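Side-chain contacts in quinoline 2-oxidoreductase large subunit (Pseudomonas putida, PDB 1T3Q), which carries the molybdopterin cytosine dinucleotide cofactor and the molybdenum centre of an enzyme that oxidises quinoline at position 2: residues Q419-G424 with V462-T467; I430-E435 with F661-C666. All coordinates share one frame; numbering follows the deposited sequence.

Contact 1 of 2, residues Q419-G424 with V462-T467; sequences QTHREG and VFNEVT. Unlike the reference sequence in segment 462-467: Glu-465 (reference Asp), Val-466 (reference Cys).
Asn-464 and Gln-419 illustrate how two side-chain amides can fix each other's orientation when a water completes the circuit. Their side chains approach from opposite directions. Asn-464 ND2 donates to Gln-419 OE1 at 2.9 Å, with an N-H...O angle of 151°. The acceptor lies close to the amide plane of Asn-464, whereas the donor stands above the carbonyl plane of Gln-419 and off its lone pairs; the two amide planes are turned 66° apart. The other halves meet through the water: Gln-419 NE2 donates to it at 2.8 Å, and it in turn donates to Asn-464 OD1 at 2.9 Å. Each amide thus has both ends occupied, and a half-turn of either would bring like against like at the direct bond. Gln-419 reaches this far because its CG is anti to the backbone N (chi1 -173°) and the chain runs on extended. The contact joins a small beta-hairpin, made by strands 413-414 and 420-421, to the strand 454-467, which lies at one margin of a four-stranded mixed sheet in the molybdopterin cofactor-binding region. From the hairpin, His-421 sends its imidazole across the same amide, the two side chains crossing at about a right angle, with NE2 lying 3.7 Å from Asn-464 ND2 in an oblique approach that is not a bond; its ND1 is hydrogen-bonded to Phe-413 O within the hairpin. Farther along the strand, Val-466 CG1 packs at 3.9 Å from Gln-419 NE2, adding an apolar neighbour to the polar pair. Leu-637 of the adjacent strand touches both Gln-419 and Val-466.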
loop_
_atom_site.group_PDB
_atom_site.type_symbol
_atom_site.label_atom_id
_atom_site.label_comp_id
_atom_site.label_asym_id
_atom_site.label_seq_id
_atom_site.Cartn_x
_atom_site.Cartn_y
_atom_site.Cartn_z
ATOM N N GLN B 419 29.439 3.348 -37.700
ATOM C CA GLN B 419 28.263 4.087 -37.258
ATOM C C GLN B 419 27.727 4.848 -38.461
ATOM O O GLN B 419 28.457 5.603 -39.103
ATOM C CB GLN B 419 28.590 5.075 -36.130
ATOM C CG GLN B 419 27.328 5.727 -35.547
ATOM C CD GLN B 419 27.614 6.781 -34.482
ATOM O OE1 GLN B 419 28.173 7.839 -34.770
ATOM N NE2 GLN B 419 27.222 6.492 -33.245
ATOM N N THR B 420 26.455 4.642 -38.770
ATOM C CA THR B 420 25.845 5.319 -39.903
ATOM C C THR B 420 25.060 6.546 -39.454
ATOM O O THR B 420 24.152 6.446 -38.630
ATOM C CB THR B 420 24.897 4.372 -40.675
ATOM O OG1 THR B 420 25.632 3.226 -41.127
ATOM C CG2 THR B 420 24.295 5.086 -41.886
ATOM N N HIS B 421 25.426 7.704 -39.994
ATOM C CA HIS B 421 24.743 8.952 -39.673
ATOM C C HIS B 421 23.635 9.125 -40.713
ATOM O O HIS B 421 23.902 9.085 -41.918
ATOM C CB HIS B 421 25.719 10.132 -39.748
ATOM C CG HIS B 421 26.946 9.966 -38.904
ATOM N ND1 HIS B 421 27.999 9.156 -39.269
ATOM C CD2 HIS B 421 27.294 10.521 -37.720
ATOM C CE1 HIS B 421 28.945 9.223 -38.347
ATOM N NE2 HIS B 421 28.541 10.045 -37.396
ATOM N N ARG B 422 22.399 9.320 -40.255
ATOM C CA ARG B 422 21.267 9.459 -41.169
ATOM C C ARG B 422 20.571 10.819 -41.176
ATOM O O ARG B 422 20.152 11.295 -42.231
ATOM C CB ARG B 422 20.253 8.344 -40.890
ATOM C CG ARG B 422 20.841 6.950 -41.113
ATOM C CD ARG B 422 19.818 5.841 -40.943
ATOM N NE ARG B 422 20.445 4.531 -41.116
ATOM C CZ ARG B 422 20.844 4.040 -42.286
ATOM N NH1 ARG B 422 21.412 2.844 -42.340
ATOM N NH2 ARG B 422 20.659 4.731 -43.405
ATOM N N GLU B 423 20.426 11.439 -40.010
ATOM C CA GLU B 423 19.797 12.756 -39.947
ATOM C C GLU B 423 20.230 13.475 -38.676
ATOM O O GLU B 423 20.007 12.989 -37.563
ATOM C CB GLU B 423 18.260 12.644 -40.006
ATOM C CG GLU B 423 17.552 12.290 -38.688
ATOM C CD GLU B 423 17.637 10.816 -38.323
ATOM O OE1 GLU B 423 17.702 10.514 -37.112
ATOM O OE2 GLU B 423 17.621 9.957 -39.234
ATOM N N GLY B 424 20.870 14.625 -38.854
ATOM C CA GLY B 424 21.342 15.408 -37.722
ATOM C C GLY B 424 21.793 16.787 -38.161
ATOM O O GLY B 424 21.920 17.050 -39.359
ATOM N N VAL B 462 31.643 19.459 -29.784
ATOM C CA VAL B 462 30.537 19.112 -30.666
ATOM C C VAL B 462 30.348 17.605 -30.546
ATOM O O VAL B 462 31.322 16.849 -30.577
ATOM C CB VAL B 462 30.854 19.495 -32.124
ATOM C CG1 VAL B 462 29.710 19.073 -33.034
ATOM C CG2 VAL B 462 31.085 21.007 -32.216
ATOM N N PHE B 463 29.102 17.166 -30.413
ATOM C CA PHE B 463 28.839 15.743 -30.241
ATOM C C PHE B 463 27.606 15.211 -30.956
ATOM O O PHE B 463 26.785 15.959 -31.491
ATOM C CB PHE B 463 28.642 15.435 -28.749
ATOM C CG PHE B 463 27.299 15.883 -28.220
ATOM C CD1 PHE B 463 27.064 17.222 -27.917
ATOM C CD2 PHE B 463 26.241 14.982 -28.123
ATOM C CE1 PHE B 463 25.797 17.658 -27.534
ATOM C CE2 PHE B 463 24.969 15.407 -27.743
ATOM C CZ PHE B 463 24.747 16.753 -27.449
ATOM N N ASN B 464 27.504 13.885 -30.950
ATOM C CA ASN B 464 26.345 13.175 -31.460
ATOM C C ASN B 464 26.197 12.150 -30.334
ATOM O O ASN B 464 27.135 11.962 -29.554
ATOM C CB ASN B 464 26.594 12.565 -32.856
ATOM C CG ASN B 464 27.402 11.287 -32.831
ATOM O OD1 ASN B 464 28.101 10.986 -31.867
ATOM N ND2 ASN B 464 27.322 10.531 -33.922
ATOM N N GLU B 465 25.038 11.517 -30.215
ATOM C CA GLU B 465 24.810 10.592 -29.115
ATOM C C GLU B 465 23.776 9.530 -29.465
ATOM O O GLU B 465 22.763 9.832 -30.097
ATOM C CB GLU B 465 24.325 11.410 -27.903
ATOM C CG GLU B 465 23.665 10.633 -26.779
ATOM C CD GLU B 465 22.948 11.546 -25.777
ATOM O OE1 GLU B 465 22.508 11.045 -24.724
ATOM O OE2 GLU B 465 22.812 12.760 -26.045
ATOM N N VAL B 466 24.027 8.287 -29.060
ATOM C CA VAL B 466 23.059 7.229 -29.321
ATOM C C VAL B 466 21.974 7.324 -28.253
ATOM O O VAL B 466 22.274 7.344 -27.056
ATOM C CB VAL B 466 23.716 5.819 -29.277
ATOM C CG1 VAL B 466 24.734 5.692 -30.410
ATOM C CG2 VAL B 466 24.379 5.578 -27.932
ATOM N N THR B 467 20.716 7.408 -28.685
ATOM C CA THR B 467 19.592 7.503 -27.755
ATOM C C THR B 467 18.555 6.428 -28.062
ATOM O O THR B 467 18.702 5.684 -29.034
ATOM C CB THR B 467 18.905 8.892 -27.826
ATOM O OG1 THR B 467 18.223 9.037 -29.078
ATOM C CG2 THR B 467 19.933 9.996 -27.692
HETATM O O HOH W 1 27.510 8.225 -31.079
#

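Contact 2 of 2, residues I430-E435 with F661-C666; sequences INLLEE and FAVEDC
Asp-665 OD2 is gripped by the hydroxyls of Thr-425 and Thr-729, tying down the end of the strand from which Val-663 meets Leu-432 and Leu-433. Thr-425 immediately precedes helix 426-437, so this carboxylate links the strand to the approach of the very helix that packs on it. Across the interface the side chains meet by apolar contact, with no hydrogen bond between the segments. Val-663 points at the helix and forks around Leu-432 CD1, which lies 3.9 Å from its CG1 and equally near its CG2. The latter methyl also comes within 4.0 Å of Leu-433 CD1 and lies as near the backbone Leu-433 N. Helix against sheet is the pattern here: the segments run nearly antiparallel, at 154°, the axes of the short segments approach to 8.5 Å, and strand 655-665 is an inner strand of the four-stranded mixed sheet. The side chain of Leu-433 does not set out straight at the strand, but with CG anti to its own N (chi1 -166°) it brings CD1 back over it, to 4.1 Å from Phe-661 CB. Beyond that carbon the ring leads away from this segment, and the Phe-661 side chain also touches Met-436 and Val-437, farther along the same helix, while Ala-643 of the next strand touches Leu-433.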
loop_
_atom_site.group_PDB
_atom_site.type_symbol
_atom_site.label_atom_id
_atom_site.label_comp_id
_atom_site.label_asym_id
_atom_site.label_seq_id
_atom_site.Cartn_x
_atom_site.Cartn_y
_atom_site.Cartn_z
ATOM N N ILE B 430 27.648 23.685 -35.181
ATOM C CA ILE B 430 28.922 24.388 -35.112
ATOM C C ILE B 430 28.718 25.882 -35.396
ATOM O O ILE B 430 29.238 26.738 -34.682
ATOM C CB ILE B 430 29.918 23.821 -36.145
ATOM C CG1 ILE B 430 30.201 22.345 -35.844
ATOM C CG2 ILE B 430 31.201 24.642 -36.136
ATOM C CD1 ILE B 430 31.044 21.646 -36.898
ATOM N N ASN B 431 27.951 26.181 -36.442
ATOM C CA ASN B 431 27.685 27.558 -36.836
ATOM C C ASN B 431 26.872 28.322 -35.800
ATOM O O ASN B 431 27.166 29.482 -35.507
ATOM C CB ASN B 431 26.951 27.581 -38.181
ATOM C CG ASN B 431 27.834 27.142 -39.334
ATOM O OD1 ASN B 431 27.343 26.725 -40.387
ATOM N ND2 ASN B 431 29.140 27.247 -39.149
ATOM N N LEU B 432 25.853 27.671 -35.246
ATOM C CA LEU B 432 24.996 28.305 -34.245
ATOM C C LEU B 432 25.795 28.569 -32.967
ATOM O O LEU B 432 25.684 29.632 -32.353
ATOM C CB LEU B 432 23.807 27.399 -33.919
ATOM C CG LEU B 432 22.476 28.051 -33.522
ATOM C CD1 LEU B 432 21.644 27.029 -32.773
ATOM C CD2 LEU B 432 22.695 29.282 -32.664
ATOM N N LEU B 433 26.596 27.586 -32.573
ATOM C CA LEU B 433 27.416 27.697 -31.377
ATOM C C LEU B 433 28.373 28.884 -31.512
ATOM O O LEU B 433 28.537 29.668 -30.577
ATOM C CB LEU B 433 28.194 26.392 -31.164
ATOM C CG LEU B 433 28.860 26.149 -29.810
ATOM C CD1 LEU B 433 27.835 26.264 -28.693
ATOM C CD2 LEU B 433 29.493 24.756 -29.805
ATOM N N GLU B 434 28.996 29.030 -32.679
ATOM C CA GLU B 434 29.910 30.143 -32.884
ATOM C C GLU B 434 29.173 31.476 -32.738
ATOM O O GLU B 434 29.691 32.405 -32.125
ATOM C CB GLU B 434 30.575 30.059 -34.260
ATOM C CG GLU B 434 31.533 31.213 -34.534
ATOM C CD GLU B 434 32.363 31.009 -35.786
ATOM O OE1 GLU B 434 31.796 30.591 -36.814
ATOM O OE2 GLU B 434 33.582 31.281 -35.743
ATOM N N GLU B 435 27.969 31.566 -33.296
ATOM C CA GLU B 435 27.169 32.789 -33.199
ATOM C C GLU B 435 26.893 33.119 -31.731
ATOM O O GLU B 435 26.993 34.269 -31.304
ATOM C CB GLU B 435 25.831 32.616 -33.928
ATOM N N PHE B 661 27.385 27.861 -23.133
ATOM C CA PHE B 661 26.485 27.920 -24.271
ATOM C C PHE B 661 26.177 26.493 -24.699
ATOM O O PHE B 661 27.074 25.653 -24.753
ATOM C CB PHE B 661 27.163 28.664 -25.418
ATOM C CG PHE B 661 27.707 30.015 -25.031
ATOM C CD1 PHE B 661 26.888 31.141 -25.032
ATOM C CD2 PHE B 661 29.040 30.160 -24.666
ATOM C CE1 PHE B 661 27.396 32.392 -24.676
ATOM C CE2 PHE B 661 29.554 31.407 -24.309
ATOM C CZ PHE B 661 28.731 32.522 -24.315
ATOM N N ALA B 662 24.912 26.222 -24.998
ATOM C CA ALA B 662 24.514 24.888 -25.418
ATOM C C ALA B 662 23.590 24.904 -26.627
ATOM O O ALA B 662 22.675 25.723 -26.716
ATOM C CB ALA B 662 23.827 24.159 -24.261
ATOM N N VAL B 663 23.849 23.996 -27.560
ATOM C CA VAL B 663 23.014 23.835 -28.742
ATOM C C VAL B 663 22.595 22.370 -28.701
ATOM O O VAL B 663 23.444 21.479 -28.708
ATOM C CB VAL B 663 23.784 24.098 -30.047
ATOM C CG1 VAL B 663 22.920 23.701 -31.238
ATOM C CG2 VAL B 663 24.170 25.564 -30.140
ATOM N N GLU B 664 21.294 22.115 -28.643
ATOM C CA GLU B 664 20.818 20.739 -28.574
ATOM C C GLU B 664 19.814 20.380 -29.651
ATOM O O GLU B 664 18.928 21.167 -29.978
ATOM C CB GLU B 664 20.187 20.467 -27.197
ATOM C CG GLU B 664 19.438 19.136 -27.089
ATOM C CD GLU B 664 20.368 17.928 -27.113
ATOM O OE1 GLU B 664 19.896 16.814 -27.437
ATOM O OE2 GLU B 664 21.567 18.088 -26.798
ATOM N N ASP B 665 19.971 19.184 -30.207
ATOM C CA ASP B 665 19.048 18.685 -31.212
ATOM C C ASP B 665 18.662 17.277 -30.794
ATOM O O ASP B 665 19.398 16.320 -31.055
ATOM C CB ASP B 665 19.688 18.643 -32.607
ATOM C CG ASP B 665 18.676 18.321 -33.712
ATOM O OD1 ASP B 665 17.695 17.596 -33.451
ATOM O OD2 ASP B 665 18.868 18.782 -34.856
ATOM N N CYS B 666 17.523 17.163 -30.120
ATOM C CA CYS B 666 17.009 15.871 -29.680
ATOM C C CYS B 666 15.748 15.601 -30.482
ATOM O O CYS B 666 14.766 15.061 -29.973
ATOM C CB CYS B 666 16.691 15.893 -28.177
ATOM S SG CYS B 666 15.542 17.195 -27.644
#

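Contacts 1 and 2 have centres 15 Å apart and share one sheet: 462-467 belongs to a marginal strand and 661-666 to an inner one. Their other halves are consecutive in the chain, strand 420-421 leading into helix 426-437. Their segments also touch directly by packing, Val-462 CG2 lying 4.0 Å from Ile-430 CG1, and Phe-463 CZ 3.5 Å from Glu-664 OE2. Both strands run toward the cofactor. The side chain of Val-466 in contact 1 is about 9 Å from the dioxosulfidomolybdenum ion, and Cys-666, the last residue of segment 661-666, touches the pterin cytosine dinucleotide. Val-663 sits farther back, its side chain about 14 Å from that dinucleotide.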